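Long-range contacts in putative capsular polysaccharide biosynthesis protein (PDB 6EWJ), which probably acts as a pyridoxal phosphate-dependent sugar aminotransferase in teichoic acid biosynthesis of the pneumococcus: residues Q123-K128 / E152-F157; A138-D143 / E312-S317. All blocks are in the same frame, centred on the assembly; numbering follows the deposited sequence.

From the N terminus the chain first passes through 123-128, where helix 118-124 ends ahead of strand 129-132 of the large mixed sheet. After that strand comes the loop 138-143, then helix 144-153, whose end returns to the first segment as 152-157 and closes a loop of 23 residues in interaction 1. Interaction 2 begins inside that loop, at 138-143, and closes only 168 residues later at 312-317, beyond the long helix 268-299. The two contacts therefore cross. Interaction 1 joins the turns that follow two helices at the surface; interaction 2 ties the buried loop to edge strand 314-315. Their centres are 26 Å apart, and they do not touch.

Interaction 1 (Q123-K128 / E152-F157); sequences QAITEK and EKKRDF
The ring of Phe157 meets the chain at Thr126 edge-on, its CD2 lying 3.7 Å from Thr126 C, in the loop that leads from helix 118-124 to strand 129-132, an inner strand of the fold type I aminotransferase sheet. Phe157 CG is anti to the carbonyl carbon (chi1 -80°), the rotation that sets the ring against Thr126. Thr126 C and Glu127 N both lie near the ring plane, so the rim of the ring, not a face, abuts the backbone, while CE2 lies obliquely to Ile125 O. The backbones draw close one step further on: Glu127 CA-H points at Phe157 O, 3.2 Å from CA, with 155° at the hydrogen. This carbonyl is buried without a conventional partner in the model, a lack the CH...O contact may offset in part.

Beside the ring, buried Ile125 crosses Lys154 obliquely, its CG2 3.9 Å from Lys154 CB and its CD1 4.0 Å from Lys154 CG. Lysine suits this partly exposed place because its methylene base supplies the apolar surface. Ile125 also touches Ile84 of strand 82-86.

Further out, Thr126 OG1 accepts from Lys128 N at 3.1 Å, an ST turn, and is also bonded to Glu82 OE1. Phe157 itself sits on a short 3-10 turn, its N bonded to Lys154 O. That turn includes Arg155, whose NH2 reaches the syn lone pair of Glu152 OE1, nearly in the guanidinium plane, at a very short 2.5 Å.

Interaction 2 (A138-D143 / E312-S317); sequences AGIVCD and ETVESS
Apolar contact is carried by Val314, whose two methyls lie side by side against the backbone from Ile140 to Val141. Val314 CG1, anti to the backbone N, lies 3.8 Å from Val141 N and, toward Ile140, 4.2 Å from Ile140 CG2. Val314 CG2 approaches Val141 O at 3.4 Å and also packs on Val141 CB. A branched side chain suits this buried place, since one residue reaches two successive neighbours, while Ile140 also packs on Phe114 and Val141 on Tyr185.

Strand 314-315 is an edge strand of a small three-stranded antiparallel sheet with 184-185 and 188-189. The loop 138-143 follows strand 129-132 of the large sheet and borders the cofactor site: Ala138 N is hydrogen-bonded to His179 ND1, and Gly139 lies about 4 Å from the His179 side chain. His179 contacts pyridoxal 5'-phosphate in another structure of this protein; the cofactor is absent here.

Tight van der Waals contact centres on Gly139. Ser316 is turned so that OG is anti to its backbone N (chi1 174°), and this hydroxyl lies 3.1 Å from Gly139 C and 3.3 Å from Gly139 CA. Ser317 OG adds a second approach, 3.6 Å from Gly139 CA. The bare CA of glycine lets both hydroxyls come this near, and its positive phi of 109° is one that glycine adopts easily.

Hydrogen bonds hold the hydroxyls from outside the pair: Ser316 OG is gripped by His309 ND1 and Arg318 N, while Ser317 OG and Gly139 O share Ser183 OG. A longer CH...O contact joins Ser316 CA to Gly139 O, 3.6 Å away.

Interaction 1 (Q123-K128 / E152-F157)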
loop_
_atom_site.group_PDB
_atom_site.type_symbol
_atom_site.label_atom_id
_atom_site.label_comp_id
_atom_site.label_asym_id
_atom_site.label_seq_id
_atom_site.Cartn_x
_atom_site.Cartn_y
_atom_site.Cartn_z
ATOM N N GLN A 123 22.196 -16.856 -21.614
ATOM C CA GLN A 123 22.778 -15.808 -22.471
ATOM C C GLN A 123 22.523 -14.383 -21.971
ATOM O O GLN A 123 23.373 -13.537 -22.119
ATOM C CB GLN A 123 22.229 -15.891 -23.881
ATOM C CG GLN A 123 22.638 -17.117 -24.656
ATOM C CD GLN A 123 21.974 -17.166 -26.021
ATOM O OE1 GLN A 123 21.631 -16.118 -26.606
ATOM N NE2 GLN A 123 21.801 -18.379 -26.557
ATOM N N ALA A 124 21.350 -14.151 -21.391
ATOM C CA ALA A 124 20.972 -12.829 -20.886
ATOM C C ALA A 124 21.681 -12.426 -19.588
ATOM O O ALA A 124 21.678 -11.234 -19.230
ATOM C CB ALA A 124 19.470 -12.758 -20.678
ATOM N N ILE A 125 22.309 -13.376 -18.911
ATOM C CA ILE A 125 23.043 -13.092 -17.663
ATOM C C ILE A 125 24.329 -12.288 -17.913
ATOM O O ILE A 125 25.118 -12.604 -18.788
ATOM C CB ILE A 125 23.319 -14.403 -16.852
ATOM C CG1 ILE A 125 22.021 -14.872 -16.211
ATOM C CG2 ILE A 125 24.385 -14.213 -15.781
ATOM C CD1 ILE A 125 22.047 -16.274 -15.640
ATOM N N THR A 126 24.526 -11.245 -17.091
ATOM C CA THR A 126 25.732 -10.408 -17.129
ATOM C C THR A 126 26.263 -10.191 -15.708
ATOM O O THR A 126 25.711 -10.714 -14.730
ATOM C CB THR A 126 25.462 -9.015 -17.761
ATOM O OG1 THR A 126 24.703 -8.202 -16.851
ATOM C CG2 THR A 126 24.724 -9.136 -19.103
ATOM N N GLU A 127 27.347 -9.418 -15.621
ATOM C CA GLU A 127 27.934 -9.027 -14.345
ATOM C C GLU A 127 27.003 -8.149 -13.510
ATOM O O GLU A 127 27.150 -8.079 -12.296
ATOM C CB GLU A 127 29.270 -8.337 -14.564
ATOM C CG GLU A 127 30.254 -9.222 -15.309
ATOM C CD GLU A 127 31.687 -9.223 -14.795
ATOM O OE1 GLU A 127 31.935 -8.838 -13.623
ATOM O OE2 GLU A 127 32.580 -9.658 -15.570
ATOM N N LYS A 128 26.023 -7.522 -14.143
ATOM C CA LYS A 128 25.016 -6.734 -13.422
ATOM C C LYS A 128 23.773 -7.529 -12.895
ATOM O O LYS A 128 22.977 -6.980 -12.130
ATOM C CB LYS A 128 24.526 -5.588 -14.327
ATOM C CG LYS A 128 25.616 -4.718 -14.975
ATOM C CD LYS A 128 24.995 -3.531 -15.692
ATOM C CE LYS A 128 25.945 -2.350 -15.773
ATOM N NZ LYS A 128 25.472 -1.345 -16.771
ATOM N N GLU A 152 24.108 -21.164 -10.675
ATOM C CA GLU A 152 25.352 -21.805 -10.254
ATOM C C GLU A 152 26.394 -21.779 -11.339
ATOM O O GLU A 152 27.551 -21.489 -11.052
ATOM C CB GLU A 152 25.080 -23.243 -9.875
ATOM C CG GLU A 152 26.293 -24.048 -9.415
ATOM C CD GLU A 152 27.014 -23.478 -8.208
ATOM O OE1 GLU A 152 26.439 -22.789 -7.323
ATOM O OE2 GLU A 152 28.220 -23.724 -8.182
ATOM N N LYS A 153 25.987 -22.115 -12.561
ATOM C CA LYS A 153 26.894 -22.142 -13.708
ATOM C C LYS A 153 27.524 -20.777 -13.962
ATOM O O LYS A 153 28.694 -20.692 -14.297
ATOM C CB LYS A 153 26.170 -22.635 -14.971
ATOM C CG LYS A 153 27.014 -22.582 -16.235
ATOM C CD LYS A 153 26.290 -23.108 -17.490
ATOM C CE LYS A 153 27.281 -23.572 -18.546
ATOM N NZ LYS A 153 26.611 -23.685 -19.870
ATOM N N LYS A 154 26.732 -19.714 -13.798
ATOM C CA LYS A 154 27.193 -18.339 -14.041
ATOM C C LYS A 154 27.699 -17.621 -12.798
ATOM O O LYS A 154 27.897 -16.407 -12.833
ATOM C CB LYS A 154 26.049 -17.533 -14.674
ATOM C CG LYS A 154 25.555 -18.090 -15.992
ATOM C CD LYS A 154 26.632 -18.015 -17.063
ATOM C CE LYS A 154 26.035 -18.085 -18.447
ATOM N NZ LYS A 154 27.061 -17.858 -19.504
ATOM N N ARG A 155 27.883 -18.351 -11.697
ATOM C CA ARG A 155 28.292 -17.758 -10.427
ATOM C C ARG A 155 29.466 -16.751 -10.543
ATOM O O ARG A 155 29.452 -15.717 -9.860
ATOM C CB ARG A 155 28.549 -18.854 -9.373
ATOM C CG ARG A 155 29.368 -18.412 -8.141
ATOM C CD ARG A 155 28.783 -18.772 -6.757
ATOM N NE ARG A 155 28.004 -19.993 -6.582
ATOM C CZ ARG A 155 27.392 -20.260 -5.433
ATOM N NH1 ARG A 155 27.449 -19.386 -4.425
ATOM N NH2 ARG A 155 26.717 -21.380 -5.286
ATOM N N ASP A 156 30.441 -17.032 -11.412
ATOM C CA ASP A 156 31.602 -16.142 -11.605
ATOM C C ASP A 156 31.286 -14.766 -12.225
ATOM O O ASP A 156 32.104 -13.848 -12.108
ATOM C CB ASP A 156 32.697 -16.837 -12.418
ATOM C CG ASP A 156 33.297 -18.042 -11.701
ATOM O OD1 ASP A 156 33.067 -18.219 -10.482
ATOM O OD2 ASP A 156 34.019 -18.821 -12.372
ATOM N N PHE A 157 30.129 -14.622 -12.878
ATOM C CA PHE A 157 29.649 -13.303 -13.320
ATOM C C PHE A 157 29.190 -12.425 -12.139
ATOM O O PHE A 157 29.111 -11.212 -12.276
ATOM C CB PHE A 157 28.485 -13.434 -14.319
ATOM C CG PHE A 157 28.904 -13.750 -15.732
ATOM C CD1 PHE A 157 29.573 -14.933 -16.039
ATOM C CD2 PHE A 157 28.598 -12.871 -16.779
ATOM C CE1 PHE A 157 29.954 -15.215 -17.352
ATOM C CE2 PHE A 157 28.953 -13.158 -18.088
ATOM C CZ PHE A 157 29.632 -14.327 -18.375
#

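Interaction 2 (A138-D143 / E312-S317)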
loop_
_atom_site.group_PDB
_atom_site.type_symbol
_atom_site.label_atom_id
_atom_site.label_comp_id
_atom_site.label_asym_id
_atom_site.label_seq_id
_atom_site.Cartn_x
_atom_site.Cartn_y
_atom_site.Cartn_z
ATOM N N ALA A 138 -0.470 -19.564 -14.195
ATOM C CA ALA A 138 -1.663 -20.348 -13.974
ATOM C C ALA A 138 -1.595 -21.319 -12.782
ATOM O O ALA A 138 -2.545 -22.053 -12.540
ATOM C CB ALA A 138 -2.046 -21.082 -15.241
ATOM N N GLY A 139 -0.496 -21.301 -12.043
ATOM C CA GLY A 139 -0.217 -22.224 -10.912
ATOM C C GLY A 139 0.861 -23.241 -11.217
ATOM O O GLY A 139 1.335 -23.970 -10.337
ATOM N N ILE A 140 1.265 -23.284 -12.466
ATOM C CA ILE A 140 2.279 -24.212 -12.923
ATOM C C ILE A 140 3.674 -23.654 -12.570
ATOM O O ILE A 140 4.059 -22.598 -13.056
ATOM C CB ILE A 140 2.152 -24.400 -14.443
ATOM C CG1 ILE A 140 0.719 -24.861 -14.791
ATOM C CG2 ILE A 140 3.173 -25.415 -14.941
ATOM C CD1 ILE A 140 0.331 -24.614 -16.225
ATOM N N VAL A 141 4.443 -24.429 -11.770
ATOM C CA VAL A 141 5.704 -23.975 -11.214
ATOM C C VAL A 141 6.779 -24.244 -12.239
ATOM O O VAL A 141 6.751 -25.290 -12.877
ATOM C CB VAL A 141 6.060 -24.709 -9.891
ATOM C CG1 VAL A 141 7.448 -24.323 -9.402
ATOM C CG2 VAL A 141 5.042 -24.338 -8.810
ATOM N N CYS A 142 7.734 -23.318 -12.387
ATOM C CA CYS A 142 8.858 -23.484 -13.313
ATOM C C CYS A 142 9.874 -24.629 -12.995
ATOM O O CYS A 142 9.865 -25.231 -11.929
ATOM C CB CYS A 142 9.613 -22.179 -13.445
ATOM S SG CYS A 142 8.568 -20.887 -14.224
ATOM N N ASP A 143 10.763 -24.876 -13.941
ATOM C CA ASP A 143 11.802 -25.932 -13.855
ATOM C C ASP A 143 12.916 -25.422 -12.940
ATOM O O ASP A 143 13.937 -24.896 -13.402
ATOM C CB ASP A 143 12.294 -26.170 -15.311
ATOM C CG ASP A 143 13.252 -27.303 -15.473
ATOM O OD1 ASP A 143 13.594 -28.009 -14.509
ATOM O OD2 ASP A 143 13.732 -27.429 -16.636
ATOM N N GLU A 312 4.880 -34.554 -14.550
ATOM C CA GLU A 312 5.857 -35.354 -13.836
ATOM C C GLU A 312 6.423 -34.656 -12.606
ATOM O O GLU A 312 6.588 -35.275 -11.541
ATOM C CB GLU A 312 6.960 -35.671 -14.844
ATOM C CG GLU A 312 7.981 -36.698 -14.433
ATOM C CD GLU A 312 8.729 -37.226 -15.617
ATOM O OE1 GLU A 312 9.847 -36.742 -15.893
ATOM O OE2 GLU A 312 8.190 -38.140 -16.282
ATOM N N THR A 313 6.655 -33.341 -12.738
ATOM C CA THR A 313 7.202 -32.510 -11.642
ATOM C C THR A 313 6.219 -31.591 -10.920
ATOM O O THR A 313 6.495 -31.191 -9.786
ATOM C CB THR A 313 8.378 -31.645 -12.121
ATOM O OG1 THR A 313 7.942 -30.758 -13.162
ATOM C CG2 THR A 313 9.502 -32.506 -12.617
ATOM N N VAL A 314 5.086 -31.242 -11.534
ATOM C CA VAL A 314 4.220 -30.210 -11.000
ATOM C C VAL A 314 2.827 -30.734 -10.699
ATOM O O VAL A 314 2.225 -31.432 -11.529
ATOM C CB VAL A 314 4.090 -29.014 -11.993
ATOM C CG1 VAL A 314 3.020 -27.965 -11.546
ATOM C CG2 VAL A 314 5.445 -28.380 -12.172
ATOM N N GLU A 315 2.315 -30.354 -9.538
ATOM C CA GLU A 315 0.880 -30.334 -9.284
ATOM C C GLU A 315 0.481 -28.859 -9.106
ATOM O O GLU A 315 0.758 -28.225 -8.063
ATOM C CB GLU A 315 0.522 -31.144 -8.031
ATOM C CG GLU A 315 -0.947 -31.084 -7.570
ATOM C CD GLU A 315 -1.886 -32.027 -8.278
ATOM O OE1 GLU A 315 -1.502 -32.707 -9.234
ATOM O OE2 GLU A 315 -3.070 -32.068 -7.898
ATOM N N SER A 316 -0.198 -28.331 -10.116
ATOM C CA SER A 316 -0.622 -26.928 -10.113
ATOM C C SER A 316 -1.766 -26.690 -9.163
ATOM O O SER A 316 -2.584 -27.564 -8.962
ATOM C CB SER A 316 -1.038 -26.501 -11.549
ATOM O OG SER A 316 -1.590 -25.179 -11.569
ATOM N N SER A 317 -1.804 -25.487 -8.568
ATOM C CA SER A 317 -2.981 -25.010 -7.796
ATOM C C SER A 317 -4.203 -24.736 -8.660
ATOM O O SER A 317 -5.270 -24.507 -8.134
ATOM C CB SER A 317 -2.632 -23.751 -6.971
ATOM O OG SER A 317 -2.078 -22.749 -7.823
#